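Long-range contacts in sulfur carrier protein CysO (PDB 3DWG), which probably donates sulfur, in its C-terminally thiocarboxylated form, to the CysM-dependent pathway of cysteine biosynthesis: residues T9-H14 and E44-P49; P13-Q18 and A37-I42; D26-V31 and G72-A77; N60-D65 and S83-P88. One frame throughout, in Å; residues are numbered along the deposited sequence.

Contact 1: residues T9-H14 and E44-P49; sequences TILRPH and ERLMDP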
# COMPACT_ATOMS: atom_id res chain seq x y z
N THR C 9 28.99 12.75 3.98
CA THR C 9 29.98 13.10 2.95
C THR C 9 30.45 14.55 3.03
O THR C 9 31.64 14.83 2.87
CB THR C 9 29.41 12.72 1.56
OG1 THR C 9 29.27 11.31 1.56
CG2 THR C 9 30.37 13.11 0.42
N ILE C 10 29.52 15.47 3.29
CA ILE C 10 29.83 16.89 3.34
C ILE C 10 30.87 17.27 4.42
O ILE C 10 31.58 18.26 4.27
CB ILE C 10 28.56 17.71 3.43
CG1 ILE C 10 28.85 19.17 3.19
CG2 ILE C 10 27.81 17.44 4.78
CD1 ILE C 10 27.63 20.05 3.30
N LEU C 11 30.98 16.46 5.46
CA LEU C 11 31.92 16.78 6.55
C LEU C 11 33.20 15.98 6.53
O LEU C 11 34.10 16.15 7.40
CB LEU C 11 31.26 16.60 7.92
CG LEU C 11 30.07 17.51 8.21
CD1 LEU C 11 29.51 17.10 9.56
CD2 LEU C 11 30.56 18.98 8.17
N ARG C 12 33.31 15.07 5.55
CA ARG C 12 34.49 14.19 5.50
C ARG C 12 35.83 14.88 5.17
O ARG C 12 36.89 14.32 5.45
CB ARG C 12 34.20 13.05 4.53
CG ARG C 12 33.28 12.00 5.14
CD ARG C 12 32.93 10.89 4.13
NE ARG C 12 31.64 10.32 4.50
CZ ARG C 12 30.92 9.49 3.78
NH1 ARG C 12 31.38 9.06 2.62
NH2 ARG C 12 29.73 9.07 4.24
N PRO C 13 35.80 16.07 4.58
CA PRO C 13 37.08 16.78 4.48
C PRO C 13 37.70 17.11 5.84
O PRO C 13 38.90 17.43 5.90
CB PRO C 13 36.68 18.09 3.81
CG PRO C 13 35.54 17.70 2.93
CD PRO C 13 34.74 16.83 3.89
N HIS C 14 36.90 17.06 6.91
CA HIS C 14 37.45 17.31 8.26
C HIS C 14 38.03 16.08 8.88
O HIS C 14 38.82 16.17 9.84
CB HIS C 14 36.38 17.89 9.18
CG HIS C 14 35.93 19.23 8.75
ND1 HIS C 14 36.58 20.38 9.14
CD2 HIS C 14 34.92 19.62 7.93
CE1 HIS C 14 35.99 21.42 8.57
NE2 HIS C 14 34.98 20.99 7.83
N GLU C 44 32.53 23.63 14.47
CA GLU C 44 31.95 24.82 13.92
C GLU C 44 30.92 24.54 12.81
O GLU C 44 29.97 25.31 12.64
CB GLU C 44 33.05 25.75 13.39
N ARG C 45 31.13 23.45 12.06
CA ARG C 45 30.18 23.03 11.03
C ARG C 45 28.87 22.47 11.57
O ARG C 45 27.83 22.50 10.89
CB ARG C 45 30.82 21.96 10.11
CG ARG C 45 32.20 22.29 9.51
CD ARG C 45 32.16 23.31 8.40
NE ARG C 45 31.17 22.99 7.35
CZ ARG C 45 31.36 22.17 6.31
NH1 ARG C 45 32.52 21.50 6.14
NH2 ARG C 45 30.37 21.98 5.44
N LEU C 46 28.90 21.98 12.80
CA LEU C 46 27.72 21.42 13.45
C LEU C 46 26.87 22.46 14.16
O LEU C 46 25.68 22.25 14.42
CB LEU C 46 28.17 20.38 14.48
CG LEU C 46 29.01 19.21 13.96
CD1 LEU C 46 29.31 18.26 15.09
CD2 LEU C 46 28.17 18.47 12.86
N MET C 47 27.50 23.58 14.53
CA MET C 47 26.83 24.54 15.41
C MET C 47 26.25 25.74 14.63
O MET C 47 26.69 26.06 13.54
CB MET C 47 27.82 25.03 16.49
CG MET C 47 28.42 23.94 17.38
SD MET C 47 27.25 22.81 18.14
CE MET C 47 26.63 23.76 19.54
N ASP C 48 25.23 26.38 15.18
CA ASP C 48 24.60 27.52 14.54
C ASP C 48 25.50 28.76 14.69
O ASP C 48 25.75 29.21 15.82
CB ASP C 48 23.21 27.71 15.17
CG ASP C 48 22.38 28.77 14.49
OD1 ASP C 48 22.94 29.66 13.81
OD2 ASP C 48 21.17 28.72 14.71
N PRO C 49 25.99 29.31 13.56
CA PRO C 49 26.93 30.44 13.64
C PRO C 49 26.29 31.67 14.30
O PRO C 49 27.01 32.51 14.83
CB PRO C 49 27.26 30.73 12.17
CG PRO C 49 26.08 30.22 11.40
CD PRO C 49 25.63 28.99 12.16

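Contact 2: residues P13-Q18 and A37-I42; sequences PHTGGQ and ANYSGI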
# COMPACT_ATOMS: atom_id res chain seq x y z
N PRO C 13 35.80 16.07 4.58
CA PRO C 13 37.08 16.78 4.48
C PRO C 13 37.70 17.11 5.84
O PRO C 13 38.90 17.43 5.90
CB PRO C 13 36.68 18.09 3.81
CG PRO C 13 35.54 17.70 2.93
CD PRO C 13 34.74 16.83 3.89
N HIS C 14 36.90 17.06 6.91
CA HIS C 14 37.45 17.31 8.26
C HIS C 14 38.03 16.08 8.88
O HIS C 14 38.82 16.17 9.84
CB HIS C 14 36.38 17.89 9.18
CG HIS C 14 35.93 19.23 8.75
ND1 HIS C 14 36.58 20.38 9.14
CD2 HIS C 14 34.92 19.62 7.93
CE1 HIS C 14 35.99 21.42 8.57
NE2 HIS C 14 34.98 20.99 7.83
N THR C 15 37.63 14.92 8.37
CA THR C 15 38.03 13.67 8.96
C THR C 15 38.97 12.89 8.03
O THR C 15 39.03 11.68 8.12
CB THR C 15 36.82 12.79 9.29
OG1 THR C 15 36.00 12.63 8.10
CG2 THR C 15 35.98 13.44 10.40
N GLY C 16 39.70 13.59 7.17
CA GLY C 16 40.61 12.92 6.23
C GLY C 16 39.90 11.96 5.30
O GLY C 16 40.46 10.93 4.87
N GLY C 17 38.65 12.26 5.02
CA GLY C 17 37.84 11.39 4.19
C GLY C 17 37.16 10.21 4.83
O GLY C 17 36.46 9.50 4.18
N GLN C 18 37.33 10.02 6.12
CA GLN C 18 36.82 8.85 6.80
C GLN C 18 35.31 8.99 7.07
O GLN C 18 34.88 10.00 7.52
CB GLN C 18 37.53 8.63 8.12
CG GLN C 18 39.03 8.34 8.03
CD GLN C 18 39.68 8.44 9.38
OE1 GLN C 18 40.16 9.49 9.78
NE2 GLN C 18 39.67 7.38 10.09
N ALA C 37 38.86 17.88 18.83
CA ALA C 37 40.30 17.64 19.22
C ALA C 37 41.02 16.86 18.13
O ALA C 37 42.20 17.08 17.89
CB ALA C 37 40.41 16.90 20.57
N ASN C 38 40.32 15.91 17.49
CA ASN C 38 40.98 15.05 16.49
C ASN C 38 40.82 15.55 15.05
O ASN C 38 41.65 15.20 14.20
CB ASN C 38 40.52 13.60 16.61
CG ASN C 38 40.96 12.96 17.90
OD1 ASN C 38 42.17 12.88 18.18
ND2 ASN C 38 40.01 12.52 18.72
N TYR C 39 39.79 16.37 14.81
CA TYR C 39 39.33 16.75 13.45
C TYR C 39 38.97 18.23 13.42
O TYR C 39 37.79 18.64 13.36
CB TYR C 39 38.16 15.85 12.97
CG TYR C 39 38.42 14.37 13.14
CD1 TYR C 39 37.81 13.64 14.14
CD2 TYR C 39 39.36 13.69 12.32
CE1 TYR C 39 38.06 12.28 14.34
CE2 TYR C 39 39.61 12.35 12.49
CZ TYR C 39 38.98 11.64 13.49
OH TYR C 39 39.24 10.30 13.65
N SER C 40 40.02 19.05 13.46
CA SER C 40 39.89 20.48 13.57
C SER C 40 38.86 21.05 12.62
O SER C 40 38.85 20.68 11.44
CB SER C 40 41.28 21.10 13.28
OG SER C 40 41.32 22.47 13.63
N GLY C 41 38.00 21.93 13.13
CA GLY C 41 37.04 22.67 12.31
C GLY C 41 35.68 21.99 12.24
O GLY C 41 34.71 22.59 11.73
N ILE C 42 35.59 20.76 12.73
CA ILE C 42 34.35 20.00 12.52
C ILE C 42 33.25 20.59 13.39
O ILE C 42 32.14 20.74 12.94
CB ILE C 42 34.51 18.44 12.67
CG1 ILE C 42 33.33 17.71 12.00
CG2 ILE C 42 34.74 17.98 14.15
CD1 ILE C 42 33.49 16.21 11.92
O HOH W 1 40.24 18.90 9.95

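Contact 3: residues D26-V31 and G72-A77; sequences DTLGAV and GGLATA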
# COMPACT_ATOMS: atom_id res chain seq x y z
N ASP C 26 30.81 11.44 27.39
CA ASP C 26 29.63 10.91 28.04
C ASP C 26 28.36 11.69 27.74
O ASP C 26 27.28 11.35 28.29
CB ASP C 26 29.83 10.75 29.56
CG ASP C 26 30.14 12.02 30.25
OD1 ASP C 26 30.09 13.11 29.64
OD2 ASP C 26 30.41 11.94 31.46
N THR C 27 28.51 12.72 26.90
CA THR C 27 27.37 13.47 26.35
C THR C 27 27.67 13.76 24.87
O THR C 27 28.82 13.68 24.44
CB THR C 27 27.13 14.83 27.05
OG1 THR C 27 28.24 15.68 26.73
CG2 THR C 27 26.92 14.65 28.59
N LEU C 28 26.62 14.09 24.09
CA LEU C 28 26.88 14.57 22.73
C LEU C 28 27.88 15.72 22.66
O LEU C 28 28.82 15.70 21.84
CB LEU C 28 25.60 14.92 21.98
CG LEU C 28 25.78 15.51 20.58
CD1 LEU C 28 26.49 14.56 19.58
CD2 LEU C 28 24.39 15.96 20.04
N GLY C 29 27.73 16.70 23.56
CA GLY C 29 28.70 17.82 23.57
C GLY C 29 30.13 17.34 23.79
O GLY C 29 31.06 17.86 23.16
N ALA C 30 30.32 16.32 24.65
CA ALA C 30 31.64 15.72 24.89
C ALA C 30 32.16 15.00 23.65
O ALA C 30 33.34 15.04 23.29
CB ALA C 30 31.61 14.82 26.08
N VAL C 31 31.23 14.32 22.96
CA VAL C 31 31.69 13.67 21.72
C VAL C 31 32.10 14.71 20.69
O VAL C 31 33.13 14.53 20.01
CB VAL C 31 30.57 12.78 21.17
CG1 VAL C 31 30.82 12.42 19.67
CG2 VAL C 31 30.44 11.53 22.01
N GLY C 72 17.58 16.23 25.07
CA GLY C 72 18.48 17.16 25.80
C GLY C 72 19.53 17.85 24.97
O GLY C 72 20.45 18.53 25.51
N GLY C 73 19.49 17.65 23.64
CA GLY C 73 20.46 18.34 22.80
C GLY C 73 21.88 17.86 23.06
O GLY C 73 22.17 16.64 23.18
N LEU C 74 22.79 18.83 23.23
CA LEU C 74 24.19 18.49 23.49
C LEU C 74 24.38 17.79 24.84
O LEU C 74 25.34 17.05 25.03
CB LEU C 74 25.05 19.76 23.39
CG LEU C 74 25.36 20.40 22.01
CD1 LEU C 74 26.76 20.09 21.52
CD2 LEU C 74 24.36 20.15 20.87
N ALA C 75 23.42 17.93 25.75
CA ALA C 75 23.46 17.21 27.02
C ALA C 75 23.00 15.76 26.99
O ALA C 75 23.08 15.00 27.99
CB ALA C 75 22.69 17.98 28.07
N THR C 76 22.60 15.30 25.79
CA THR C 76 22.16 13.95 25.69
C THR C 76 23.22 12.97 26.14
O THR C 76 24.37 13.03 25.65
CB THR C 76 21.80 13.65 24.21
OG1 THR C 76 20.74 14.50 23.77
CG2 THR C 76 21.39 12.15 24.09
N ALA C 77 22.86 12.05 27.05
CA ALA C 77 23.84 11.08 27.58
C ALA C 77 24.27 10.09 26.56
O ALA C 77 23.45 9.62 25.73
CB ALA C 77 23.29 10.36 28.80
O HOH W 2 27.58 18.17 27.46

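Contact 4: residues N60-D65 and S83-P88; sequences NIYVND and SVTILP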
# COMPACT_ATOMS: atom_id res chain seq x y z
N ASN C 60 21.22 17.35 11.70
CA ASN C 60 20.52 16.43 12.58
C ASN C 60 21.49 15.45 13.17
O ASN C 60 22.38 14.95 12.48
CB ASN C 60 19.42 15.66 11.80
CG ASN C 60 18.30 16.56 11.36
OD1 ASN C 60 17.85 17.47 12.11
ND2 ASN C 60 17.81 16.35 10.11
N ILE C 61 21.37 15.23 14.47
CA ILE C 61 22.21 14.24 15.13
C ILE C 61 21.39 13.26 15.95
O ILE C 61 20.44 13.64 16.65
CB ILE C 61 23.30 14.91 16.03
CG1 ILE C 61 24.05 15.95 15.16
CG2 ILE C 61 24.24 13.84 16.59
CD1 ILE C 61 25.31 16.66 15.83
N TYR C 62 21.75 11.98 15.85
CA TYR C 62 21.04 10.91 16.52
C TYR C 62 22.01 10.05 17.35
O TYR C 62 23.13 9.82 16.94
CB TYR C 62 20.34 10.02 15.46
CG TYR C 62 19.53 10.78 14.44
CD1 TYR C 62 20.15 11.32 13.33
CD2 TYR C 62 18.16 10.95 14.59
CE1 TYR C 62 19.46 12.05 12.42
CE2 TYR C 62 17.42 11.69 13.64
CZ TYR C 62 18.09 12.19 12.56
OH TYR C 62 17.48 12.94 11.57
N VAL C 63 21.58 9.70 18.56
CA VAL C 63 22.36 8.80 19.43
C VAL C 63 21.51 7.54 19.48
O VAL C 63 20.34 7.61 19.89
CB VAL C 63 22.53 9.42 20.87
CG1 VAL C 63 23.11 8.35 21.80
CG2 VAL C 63 23.41 10.66 20.82
N ASN C 64 22.10 6.40 19.08
CA ASN C 64 21.34 5.12 18.94
C ASN C 64 19.97 5.32 18.25
O ASN C 64 18.92 4.87 18.72
CB ASN C 64 21.15 4.41 20.26
CG ASN C 64 22.47 4.04 20.88
OD1 ASN C 64 23.44 3.75 20.19
ND2 ASN C 64 22.51 4.11 22.21
N ASP C 65 20.03 6.10 17.18
CA ASP C 65 18.88 6.36 16.32
C ASP C 65 17.86 7.36 16.85
O ASP C 65 16.88 7.64 16.17
CB ASP C 65 18.20 5.05 15.93
CG ASP C 65 19.09 4.20 14.98
OD1 ASP C 65 20.00 4.78 14.33
OD2 ASP C 65 18.88 2.96 14.90
N SER C 83 26.19 4.49 19.10
CA SER C 83 26.42 5.01 17.75
C SER C 83 25.90 6.43 17.76
O SER C 83 24.84 6.73 18.35
CB SER C 83 25.54 4.27 16.73
OG SER C 83 24.15 4.50 17.02
N VAL C 84 26.65 7.28 17.09
CA VAL C 84 26.23 8.64 16.86
C VAL C 84 26.18 8.88 15.34
O VAL C 84 27.16 8.56 14.62
CB VAL C 84 27.20 9.70 17.52
CG1 VAL C 84 26.81 11.08 17.11
CG2 VAL C 84 27.15 9.53 19.05
N THR C 85 25.04 9.39 14.84
CA THR C 85 24.85 9.60 13.39
C THR C 85 24.64 11.08 13.10
O THR C 85 23.76 11.69 13.70
CB THR C 85 23.60 8.82 12.94
OG1 THR C 85 23.71 7.45 13.35
CG2 THR C 85 23.40 8.95 11.40
N ILE C 86 25.42 11.66 12.21
CA ILE C 86 25.29 13.04 11.83
C ILE C 86 24.79 13.13 10.38
O ILE C 86 25.41 12.52 9.50
CB ILE C 86 26.70 13.77 11.95
CG1 ILE C 86 27.19 13.61 13.40
CG2 ILE C 86 26.62 15.19 11.51
CD1 ILE C 86 28.59 14.20 13.56
N LEU C 87 23.73 13.88 10.15
CA LEU C 87 23.19 13.97 8.76
C LEU C 87 22.73 15.41 8.50
O LEU C 87 22.16 16.05 9.40
CB LEU C 87 21.95 13.07 8.63
CG LEU C 87 22.19 11.58 8.70
CD1 LEU C 87 20.91 10.80 8.82
CD2 LEU C 87 23.01 11.14 7.44
N PRO C 88 22.95 15.93 7.29
CA PRO C 88 22.34 17.21 6.92
C PRO C 88 20.84 17.00 6.69
O PRO C 88 20.38 15.87 6.45
CB PRO C 88 22.97 17.54 5.53
CG PRO C 88 23.36 16.28 5.01
CD PRO C 88 23.63 15.28 6.14
O HOH W 3 18.39 14.64 7.82
O HOH W 4 22.69 6.65 15.83
O HOH W 5 22.71 4.07 14.85

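Contact 1: residues T9-H14 and E44-P49
In the ubiquitin-like (beta-grasp) fold of CysO, this contact joins the loop after strand 3-6 to the short helix 42-46. Residues 9-11 form a 3-10 turn, and Arg45 reaches across to it from the helix. The Arg45 chain does not extend. It is bent at both chi2 and chi3, so the guanidinium folds back over Leu11 and meets His14. Leu11 CD2 lies over the centre of one guanidinium face, 3.8 Å from Arg45 CZ. The same methyl also packs on the root of the arginine, 3.6 Å from Arg45 CB, so one branch of Leu11 fills the bend of the chain. The other branch turns to the interior, where Leu11 CD1 touches Leu46 CD2 at 3.8 Å. Ile86 of strand 83-88 lies against both leucines and continues this apolar layer into the sheet. Ile10 runs obliquely past the tip of the arginine, its CG1 3.9 Å from Arg45 NH2. Arg12, two residues after Ile10, takes no part across the contact; its charge is paired with an acidic side chain of another protein chain. The polar link across the contact is a single hydrogen bond. Arg45 NH1 donates to His14 NE2 over 3.0 Å, with an N-H...N angle of 154°. The bond lies close to the planes of both groups, although the imidazole and guanidinium are themselves turned 54° apart.

Contact 2: residues P13-Q18 and A37-I42
Polar contacts centre on His14. Its ND1 donates to Ser40 O over 3.2 Å, nearly straight at 168°. The carbonyl oxygen lies in the ring plane and offers a lone pair. ND1 therefore carries the proton here, while NE2 accepts from Arg45. Two opposed bonds fix the rotation of the imidazole and are consistent with a neutral ring. A water adds a second link. It donates to His14 O at 3.1 Å and to Ser40 O at 2.7 Å, so Ser40 O is held by both the ring and the water.

The packing contacts lie beside this. Tyr39 points toward the loop, and its CB comes within 3.2 Å of His14 O. Thr15 CG2 sits over one face of the Tyr39 ring in a CH-pi contact, 4.0 Å from the centroid. Asn38 CB covers the opposite face. Thr15 CG2 also reaches Ile42 CD1 at 4.0 Å, and Ile42 CA lies over one face of the His14 ring.

Backbone turns shape both sides. Thr15 to Gln18 form a type I' turn with two glycines at its centre. Tyr39 to Ile42 form a type II turn. Gly41, at its third position, has no side chain and lets its backbone lie against the His14 ring. The contact thus sets a type I' beta turn of the loop between strands 3-6 and 20-23 against the end of helix 28-38, within the ubiquitin-like fold of the ThiS family.

Contact 3: residues D26-V31 and G72-A77
Thr27 has chi1 at 67°, which puts OG1 in the crowded position between its own backbone N and carbonyl carbon. From there OG1 turns back over the start of helix 28-38 and accepts from Ala30 N at 3.0 Å. This is an N-cap. Leu28 has CG anti to its backbone N (chi1 176°). Its side chain leaves the backbone toward segment 72-77, with CD2 near Gly73 O and CD1 on the sheet. In Leu74, CG is anti to the carbonyl carbon, and the CD1 branch lies 3.6 Å from Gly29 CA. Gly29 has no side chain, so the leucine packs directly on the helix backbone.

Two further amides of the first helical turn are taken up from across the contact. Leu28 N donates to Thr76 O at 2.9 Å. Gly29 N donates to Leu74 O at 2.8 Å, along a lone pair of that carbonyl. The capping hydroxyl and two loop carbonyls thus serve three successive amides, those of Leu28, Gly29 and Ala30. A water hydrogen-bonds to Thr27 OG1 and makes a weak bond to Leu74 O. Thr27 CA also approaches Thr76 O at 3.1 Å in a CA-H...O contact.

The loop is braced from within. Thr76 OG1 donates to Gly73 O at 2.6 Å, and the same carbonyl accepts from Thr76 N. On the sheet side, Leu28 packs on Ile61 of strand 59-63. The whole is an N-capped helix start joined by a single beta bridge, Thr27 with Ala77, to the loop before the last strand of a ubiquitin-like fold.

Contact 4: residues N60-D65 and S83-P88
Side chains on the two strands of this antiparallel pair project to two faces of the sheet. On one face Ile61, Val63, Val84 and Ile86 lie side by side. Their closest approach is Ile61 CG2, anti to its backbone N, which crosses obliquely to Val84 CG1 at 3.8 Å, a diagonal contact between neighbouring non-hydrogen-bonded pairs. On the other face Tyr62 lies across Leu87 at about a right angle, with Tyr62 CE1 4.1 Å from Leu87 CD1. The edge of its ring meets Thr85 O. The Tyr62 hydroxyl hydrogen-bonds with an acidic side chain of another protein chain.

The backbones are joined by a regular antiparallel ladder. Asn60 pairs with Leu87, and Tyr62 with Thr85, each by two hydrogen bonds. Asn64 N donates to Ser83 O at 2.9 Å. Asn64 then folds back, with its CG beside its own backbone N, so that OD1 accepts from Ser83 N at 3.0 Å. That donor stands above the carbonyl plane. Asn64 ND2 is held by Asp82. A water joins Asn60 ND2 to Pro88 O.

Strand 83-88 lies between strands 3-6 and 59-63 in the mixed sheet. Helix 28-38 packs on the Ile61 and Val84 face through Leu28, and helix 42-46 lies on the same face.

Contact 4 is a central strand pair of the sheet, and contacts 1 and 3 pack on its Ile61 and Ile86 face. Leu46 CD2 of contact 1 meets Ile86 CG2 at 3.9 Å, and Leu28 CD1 of contact 3 meets Ile61 CG2 at 3.8 Å. Contacts 1 and 2 share Pro13 and His14, with centres about 9 Å apart. Contacts 2 and 3 use the two ends of helix 28-38, about 19 Å apart between centres, and do not touch. Contacts 1 and 3 meet at Met47 CE and Leu74 CD1, 4.2 Å apart. Contacts 1 and 4 are also touched by protein outside this chain; the segments of contacts 2 and 3 are not.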